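Local structure of thymocyte nuclear protein 1 (2AR1) at residues 133-136 with 137-140; 139-142 with 143-146; 159-162 with 163-167. The protein is of unknown function but carries an EVE domain of the PUA clan and so probably recognises modified bases in nucleic acid. All coordinates share one frame; numbering follows the deposited sequence.

Interaction 1: 133-136 with 137-140; sequences KSRR and ELQK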
loop_
_atom_site.group_PDB
_atom_site.type_symbol
_atom_site.label_atom_id
_atom_site.label_comp_id
_atom_site.label_asym_id
_atom_site.label_seq_id
_atom_site.Cartn_x
_atom_site.Cartn_y
_atom_site.Cartn_z
ATOM N N LYS A 133 8.916 -13.685 5.651
ATOM C CA LYS A 133 8.580 -15.128 5.456
ATOM C C LYS A 133 9.211 -16.097 6.502
ATOM O O LYS A 133 9.080 -17.324 6.408
ATOM C CB LYS A 133 8.973 -15.606 4.029
ATOM C CG LYS A 133 8.050 -15.056 2.955
ATOM C CD LYS A 133 8.156 -15.832 1.663
ATOM C CE LYS A 133 7.368 -15.241 0.518
ATOM N NZ LYS A 133 7.464 -15.912 -0.783
ATOM N N SER A 134 9.936 -15.523 7.458
ATOM C CA SER A 134 10.668 -16.269 8.471
ATOM C C SER A 134 10.134 -15.916 9.880
ATOM O O SER A 134 10.860 -15.966 10.876
ATOM C CB SER A 134 12.179 -15.908 8.358
ATOM O OG SER A 134 12.676 -16.247 7.097
ATOM N N ARG A 135 8.840 -15.604 9.986
ATOM C CA ARG A 135 8.239 -15.375 11.300
ATOM C C ARG A 135 6.925 -16.127 11.334
ATOM O O ARG A 135 6.086 -15.985 10.459
ATOM C CB ARG A 135 7.994 -13.908 11.594
ATOM C CG ARG A 135 9.293 -13.066 11.557
ATOM C CD ARG A 135 10.154 -13.450 12.734
ATOM N NE ARG A 135 11.303 -12.548 12.790
ATOM C CZ ARG A 135 12.365 -12.634 11.995
ATOM N NH1 ARG A 135 12.511 -13.588 11.098
ATOM N NH2 ARG A 135 13.319 -11.682 12.108
ATOM N N ARG A 136 6.715 -16.884 12.373
ATOM C CA ARG A 136 5.451 -17.671 12.489
ATOM C C ARG A 136 4.224 -16.743 12.500
ATOM O O ARG A 136 3.153 -17.093 11.929
ATOM C CB ARG A 136 5.447 -18.403 13.818
ATOM C CG ARG A 136 4.162 -19.225 14.107
ATOM C CD ARG A 136 3.884 -20.080 12.950
ATOM N NE ARG A 136 2.836 -21.045 13.239
ATOM C CZ ARG A 136 2.650 -22.164 12.535
ATOM N NH1 ARG A 136 3.443 -22.464 11.500
ATOM N NH2 ARG A 136 1.667 -22.975 12.867
ATOM N N GLU A 137 4.373 -15.573 13.127
ATOM C CA GLU A 137 3.311 -14.599 13.353
ATOM C C GLU A 137 2.791 -14.033 12.047
ATOM O O GLU A 137 1.699 -13.518 11.996
ATOM C CB GLU A 137 3.839 -13.523 14.266
ATOM C CG GLU A 137 4.036 -14.072 15.661
ATOM C CD GLU A 137 5.406 -14.623 15.979
ATOM O OE1 GLU A 137 6.172 -14.924 15.039
ATOM O OE2 GLU A 137 5.644 -14.835 17.195
ATOM N N LEU A 138 3.588 -14.199 10.978
ATOM C CA LEU A 138 3.230 -13.597 9.706
ATOM C C LEU A 138 2.806 -14.654 8.688
ATOM O O LEU A 138 2.538 -14.286 7.548
ATOM C CB LEU A 138 4.398 -12.770 9.185
ATOM C CG LEU A 138 4.908 -11.671 10.113
ATOM C CD1 LEU A 138 6.083 -10.972 9.379
ATOM C CD2 LEU A 138 3.799 -10.828 10.513
ATOM N N GLN A 139 2.769 -15.953 9.058
ATOM C CA GLN A 139 2.511 -17.090 8.155
ATOM C C GLN A 139 1.263 -16.937 7.293
ATOM O O GLN A 139 1.212 -17.458 6.177
ATOM C CB GLN A 139 2.445 -18.417 8.974
ATOM C CG GLN A 139 2.721 -19.658 8.178
ATOM C CD GLN A 139 4.156 -19.738 7.684
ATOM O OE1 GLN A 139 4.823 -18.738 7.511
ATOM N NE2 GLN A 139 4.608 -20.929 7.447
ATOM N N LYS A 140 0.248 -16.259 7.811
ATOM C CA LYS A 140 -1.077 -16.108 7.116
ATOM C C LYS A 140 -1.235 -14.804 6.344
ATOM O O LYS A 140 -2.347 -14.470 5.962
ATOM C CB LYS A 140 -2.336 -16.232 8.078
ATOM C CG LYS A 140 -2.299 -17.296 9.198
ATOM C CD LYS A 140 -3.420 -17.054 10.275
ATOM C CE LYS A 140 -4.797 -17.306 9.732
ATOM N NZ LYS A 140 -5.900 -16.987 10.733
HETATM O O HOH W 1 7.607 -19.939 8.091
HETATM O O HOH W 2 8.398 -16.578 14.675
#

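Interaction 2: 139-142 with 143-146; sequences QKMA and LFTQ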
loop_
_atom_site.group_PDB
_atom_site.type_symbol
_atom_site.label_atom_id
_atom_site.label_comp_id
_atom_site.label_asym_id
_atom_site.label_seq_id
_atom_site.Cartn_x
_atom_site.Cartn_y
_atom_site.Cartn_z
ATOM N N GLN A 139 2.769 -15.953 9.058
ATOM C CA GLN A 139 2.511 -17.090 8.155
ATOM C C GLN A 139 1.263 -16.937 7.293
ATOM O O GLN A 139 1.212 -17.458 6.177
ATOM C CB GLN A 139 2.445 -18.417 8.974
ATOM C CG GLN A 139 2.721 -19.658 8.178
ATOM C CD GLN A 139 4.156 -19.738 7.684
ATOM O OE1 GLN A 139 4.823 -18.738 7.511
ATOM N NE2 GLN A 139 4.608 -20.929 7.447
ATOM N N LYS A 140 0.248 -16.259 7.811
ATOM C CA LYS A 140 -1.077 -16.108 7.116
ATOM C C LYS A 140 -1.235 -14.804 6.344
ATOM O O LYS A 140 -2.347 -14.470 5.962
ATOM C CB LYS A 140 -2.336 -16.232 8.078
ATOM C CG LYS A 140 -2.299 -17.296 9.198
ATOM C CD LYS A 140 -3.420 -17.054 10.275
ATOM C CE LYS A 140 -4.797 -17.306 9.732
ATOM N NZ LYS A 140 -5.900 -16.987 10.733
ATOM N N MET A 141 -0.209 -13.960 6.254
ATOM C CA MET A 141 -0.335 -12.732 5.434
ATOM C C MET A 141 -0.734 -13.080 3.980
ATOM O O MET A 141 -0.277 -14.010 3.325
ATOM C CB MET A 141 0.963 -11.830 5.407
ATOM C CG MET A 141 1.501 -11.364 6.719
ATOM S SD MET A 141 2.957 -10.293 6.419
ATOM C CE MET A 141 2.142 -8.763 6.006
ATOM N N ALA A 142 -1.642 -12.214 3.523
ATOM C CA ALA A 142 -2.071 -12.174 2.143
ATOM C C ALA A 142 -0.941 -11.963 1.211
ATOM O O ALA A 142 -1.003 -12.378 0.066
ATOM C CB ALA A 142 -3.042 -10.987 1.994
ATOM N N LEU A 143 0.057 -11.234 1.693
ATOM C CA LEU A 143 1.269 -11.014 0.932
ATOM C C LEU A 143 1.812 -12.278 0.300
ATOM O O LEU A 143 2.239 -12.290 -0.836
ATOM C CB LEU A 143 2.325 -10.381 1.856
ATOM C CG LEU A 143 3.597 -9.904 1.186
ATOM C CD1 LEU A 143 3.303 -8.850 0.150
ATOM C CD2 LEU A 143 4.501 -9.413 2.264
ATOM N N PHE A 144 1.709 -13.378 1.011
ATOM C CA PHE A 144 2.320 -14.615 0.583
ATOM C C PHE A 144 1.399 -15.389 -0.367
ATOM O O PHE A 144 1.887 -16.015 -1.293
ATOM C CB PHE A 144 2.713 -15.418 1.814
ATOM C CG PHE A 144 3.628 -14.667 2.731
ATOM C CD1 PHE A 144 4.622 -13.845 2.220
ATOM C CD2 PHE A 144 3.463 -14.715 4.111
ATOM C CE1 PHE A 144 5.415 -13.143 3.066
ATOM C CE2 PHE A 144 4.258 -14.034 4.934
ATOM C CZ PHE A 144 5.211 -13.219 4.416
ATOM N N THR A 145 0.084 -15.296 -0.124
ATOM C CA THR A 145 -0.992 -15.974 -0.900
ATOM C C THR A 145 -1.191 -15.358 -2.297
ATOM O O THR A 145 -1.135 -16.034 -3.317
ATOM C CB THR A 145 -2.370 -15.743 -0.173
ATOM O OG1 THR A 145 -2.282 -16.034 1.228
ATOM C CG2 THR A 145 -3.497 -16.562 -0.771
ATOM N N GLN A 146 -1.449 -14.062 -2.307
ATOM C CA GLN A 146 -2.152 -13.363 -3.377
ATOM C C GLN A 146 -1.240 -12.383 -4.108
ATOM O O GLN A 146 -1.031 -11.275 -3.655
ATOM C CB GLN A 146 -3.313 -12.545 -2.779
ATOM C CG GLN A 146 -4.061 -13.211 -1.639
ATOM C CD GLN A 146 -5.548 -13.187 -1.851
ATOM O OE1 GLN A 146 -6.032 -13.682 -2.870
ATOM N NE2 GLN A 146 -6.289 -12.628 -0.891
HETATM O O HOH W 3 -0.101 -16.494 3.894
#

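Interaction 3: 159-162 with 163-167; sequences YAYI and LRMNE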
loop_
_atom_site.group_PDB
_atom_site.type_symbol
_atom_site.label_atom_id
_atom_site.label_comp_id
_atom_site.label_asym_id
_atom_site.label_seq_id
_atom_site.Cartn_x
_atom_site.Cartn_y
_atom_site.Cartn_z
ATOM N N TYR A 159 0.530 -6.460 11.638
ATOM C CA TYR A 159 0.969 -5.047 11.737
ATOM C C TYR A 159 1.890 -4.930 12.921
ATOM O O TYR A 159 3.019 -4.462 12.775
ATOM C CB TYR A 159 -0.191 -4.123 11.823
ATOM C CG TYR A 159 0.227 -2.708 11.803
ATOM C CD1 TYR A 159 0.600 -2.098 10.589
ATOM C CD2 TYR A 159 0.196 -1.976 12.940
ATOM C CE1 TYR A 159 0.913 -0.739 10.536
ATOM C CE2 TYR A 159 0.522 -0.596 12.929
ATOM C CZ TYR A 159 0.857 0.014 11.724
ATOM O OH TYR A 159 1.166 1.375 11.877
ATOM N N ALA A 160 1.443 -5.361 14.090
ATOM C CA ALA A 160 2.199 -5.230 15.372
ATOM C C ALA A 160 3.580 -5.913 15.213
ATOM O O ALA A 160 4.606 -5.358 15.611
ATOM C CB ALA A 160 1.450 -5.954 16.422
ATOM N N TYR A 161 3.569 -7.141 14.695
ATOM C CA TYR A 161 4.807 -7.951 14.588
ATOM C C TYR A 161 5.842 -7.291 13.662
ATOM O O TYR A 161 7.083 -7.176 13.966
ATOM C CB TYR A 161 4.418 -9.374 14.230
ATOM C CG TYR A 161 5.574 -10.265 14.652
ATOM C CD1 TYR A 161 6.717 -10.455 13.835
ATOM C CD2 TYR A 161 5.597 -10.829 15.951
ATOM C CE1 TYR A 161 7.742 -11.239 14.238
ATOM C CE2 TYR A 161 6.625 -11.630 16.382
ATOM C CZ TYR A 161 7.747 -11.835 15.549
ATOM O OH TYR A 161 8.911 -12.565 15.891
ATOM N N ILE A 162 5.333 -6.732 12.567
ATOM C CA ILE A 162 6.163 -6.056 11.557
ATOM C C ILE A 162 6.816 -4.803 12.120
ATOM O O ILE A 162 8.003 -4.635 11.911
ATOM C CB ILE A 162 5.404 -5.857 10.223
ATOM C CG1 ILE A 162 5.123 -7.211 9.635
ATOM C CG2 ILE A 162 6.052 -4.870 9.292
ATOM C CD1 ILE A 162 4.180 -7.268 8.358
ATOM N N LEU A 163 6.097 -4.009 12.866
ATOM C CA LEU A 163 6.624 -2.815 13.505
ATOM C C LEU A 163 7.661 -3.246 14.531
ATOM O O LEU A 163 8.722 -2.626 14.635
ATOM C CB LEU A 163 5.518 -1.935 14.070
ATOM C CG LEU A 163 4.973 -0.953 12.995
ATOM C CD1 LEU A 163 4.258 -1.515 11.863
ATOM C CD2 LEU A 163 4.064 -0.008 13.698
ATOM N N ARG A 164 7.434 -4.329 15.256
ATOM C CA ARG A 164 8.403 -4.897 16.204
ATOM C C ARG A 164 9.688 -5.275 15.494
ATOM O O ARG A 164 10.782 -5.080 15.968
ATOM C CB ARG A 164 7.784 -6.084 16.945
ATOM C CG ARG A 164 8.764 -7.084 17.427
ATOM C CD ARG A 164 8.198 -8.472 17.779
ATOM N NE ARG A 164 9.299 -9.327 18.224
ATOM C CZ ARG A 164 9.208 -10.415 18.984
ATOM N NH1 ARG A 164 8.049 -10.808 19.435
ATOM N NH2 ARG A 164 10.324 -11.059 19.357
ATOM N N MET A 165 9.546 -5.943 14.372
ATOM C CA MET A 165 10.712 -6.302 13.550
ATOM C C MET A 165 11.577 -5.104 13.092
ATOM O O MET A 165 12.821 -5.178 13.052
ATOM C CB MET A 165 10.282 -7.103 12.344
ATOM C CG MET A 165 9.794 -8.472 12.709
ATOM S SD MET A 165 8.998 -9.311 11.280
ATOM C CE MET A 165 10.302 -9.656 10.317
ATOM N N ASN A 166 10.904 -4.014 12.712
ATOM C CA ASN A 166 11.654 -2.806 12.356
ATOM C C ASN A 166 12.475 -2.318 13.546
ATOM O O ASN A 166 13.650 -1.906 13.391
ATOM C CB ASN A 166 10.764 -1.689 11.829
ATOM C CG ASN A 166 11.550 -0.411 11.575
ATOM O OD1 ASN A 166 12.527 -0.423 10.813
ATOM N ND2 ASN A 166 11.138 0.686 12.189
ATOM N N GLU A 167 11.880 -2.345 14.732
ATOM C CA GLU A 167 12.578 -1.909 15.935
ATOM C C GLU A 167 13.745 -2.802 16.232
ATOM O O GLU A 167 14.783 -2.302 16.565
ATOM C CB GLU A 167 11.651 -1.850 17.149
ATOM C CG GLU A 167 10.409 -1.117 16.902
ATOM C CD GLU A 167 9.642 -0.896 18.185
ATOM O OE1 GLU A 167 9.254 -1.900 18.837
ATOM O OE2 GLU A 167 9.441 0.270 18.541
#

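Interaction 1: 133-136 with 137-140
Arg135 and Leu138 meet where the chain makes a short 3-10 turn, and backbone bonds set its shape. Leu138 N donates to Arg135 O at 3.1 Å, and Gln139 N repeats the same three-residue step to the carbonyl of Arg136. Both bonds thus have the span expected of a 3-10 turn.

Water forms the second layer of polar contact. One molecule accepts from Arg136 N at 2.9 Å and donates to Glu137 OE1 at 2.8 Å. Glu137 can serve it because its CG lies beside its own backbone N and the chain folds again at chi2 (92°), carrying the carboxylate back over the start of the turn. A second water donates to Gln139 OE1 at 3.1 Å and, weakly, to Lys133 O, tying the end of the turn to the loop before it.

A direct side-chain hydrogen bond lies within 133-136: Arg135 NH1 donates to Ser134 O at 2.9 Å, nearly straight (164°), with the oxygen in the guanidinium plane. A bend at chi2 (-69°) turns the arginine back for this bond, while NH1 also forms a salt bridge with Glu131 OE1.

Apolar contact is modest. Leu138 CG rests against Arg135 CB at 4.1 Å, whereas the exposed Arg136 guanidinium passes Gln139 CG loosely and obliquely.

The turn belongs to the loop between helices 129-132 and 142-145. Ser134 OG is hydrogen-bonded to His130 O in the former, while Arg135, Glu137 and the buried Leu138 lean on helix 156-169.

Interaction 2: 139-142 with 143-146
Met141 and Phe144 make the close-packed half of this turn into helix 142-145. The methionine CB touches Phe144 CE2 at 4.0 Å, and its SD lies 4.8 Å from the ring centroid, approaching obliquely in a Met-aromatic contact. Leu143 joins in, its CB set 4.1 Å from Met141 CB and above one face of the phenylalanine ring, toward the rim. With CG anti to the backbone carbonyl carbon (chi1 -57°), Phe144 brings the CD2-CE2 side of its ring back against Met141 CB, with Gln139 O at the ring edge.

The other half is polar and better hydrated. Met141 O accepts from Phe144 N at 3.1 Å and also from a water at 2.6 Å, so two donors grip this carbonyl. The same water donates to Gln139 O and reaches the exposed Thr145 OG1 only weakly. Further along, Gln146 N donates to Ala142 O at 2.9 Å, closing a four-residue helical step.

The packed side faces the protein. Leu143 and Phe144 press on Leu129 and Leu132 of helix 129-132, Leu143 extends to Leu23 and Lys25 of strand 21-26 and to Gln152 of strand 151-154, and Met141 reaches Glu158 and Ile162 of helix 156-169.

Interaction 3: 159-162 with 163-167
This is an intrahelical contact, made between successive turns of helix 156-169 where it lies against the sheet near the C-terminus. Four consecutive backbone bonds define it, running from Leu163 N, Arg164 N, Met165 N and Asn166 N to the carbonyls of Tyr159, Ala160, Tyr161 and Ile162; the shortest joins Met165 N to Tyr161 O at 2.8 Å.

Two tyrosines carry the side-chain part. Leu163 places CD1 over the centre of the Tyr159 ring, 3.7 Å from the centroid and 13° off the normal, a well-centred CH-pi contact, while CD2 touches CE2 and the hydroxyl oxygen of the same tyrosine. Tyr161 is touched in two ways. Arg164 CD lies over one face, 4.0 Å from the centroid and offset toward the rim, whereas Met165 SD sits at the ring edge, 3.6 Å from CD1, as a Met-aromatic contact. The arginine is stretched from CG to NE, with CG anti to the backbone N (chi1 153°), and crosses the tyrosine at a slant, its guanidinium plane 35° from the ring and Tyr161 OH 3.8 Å above the guanidinium centre. Its NE is paired with Glu168, one turn on.

Ile162 and Met165 face inward, onto Leu127 of strand 113-128, and Tyr159 and Leu163 cover Leu66 of strand 64-69. Such i to i+3 and i to i+4 pairing is the regular pattern of an alpha-helix, here one packed on the mixed sheet of an EVE domain.

Overall arrangement
The three contacts show how a loop, a short helix and a longer helix pack against one another. Interactions 1 and 2 run on from each other along the chain, share Gln139 and Lys140, and have centres about 9 Å apart; Lys133 CG comes to 3.3 Å from Phe144 CE1. Interaction 3 lies about 12 Å from interaction 1, centre to centre, and side chains of interaction 1 touch it directly: Glu137 CD approaches Tyr161 CE2 at 3.3 Å, and Leu138 CD1 meets Met165 SD at 3.9 Å. Interactions 2 and 3, about 16 Å apart between centres, still touch through Met141 CE and Ile162 CD1, 3.5 Å apart. Residues 159-167 thus bear on both of the earlier contacts.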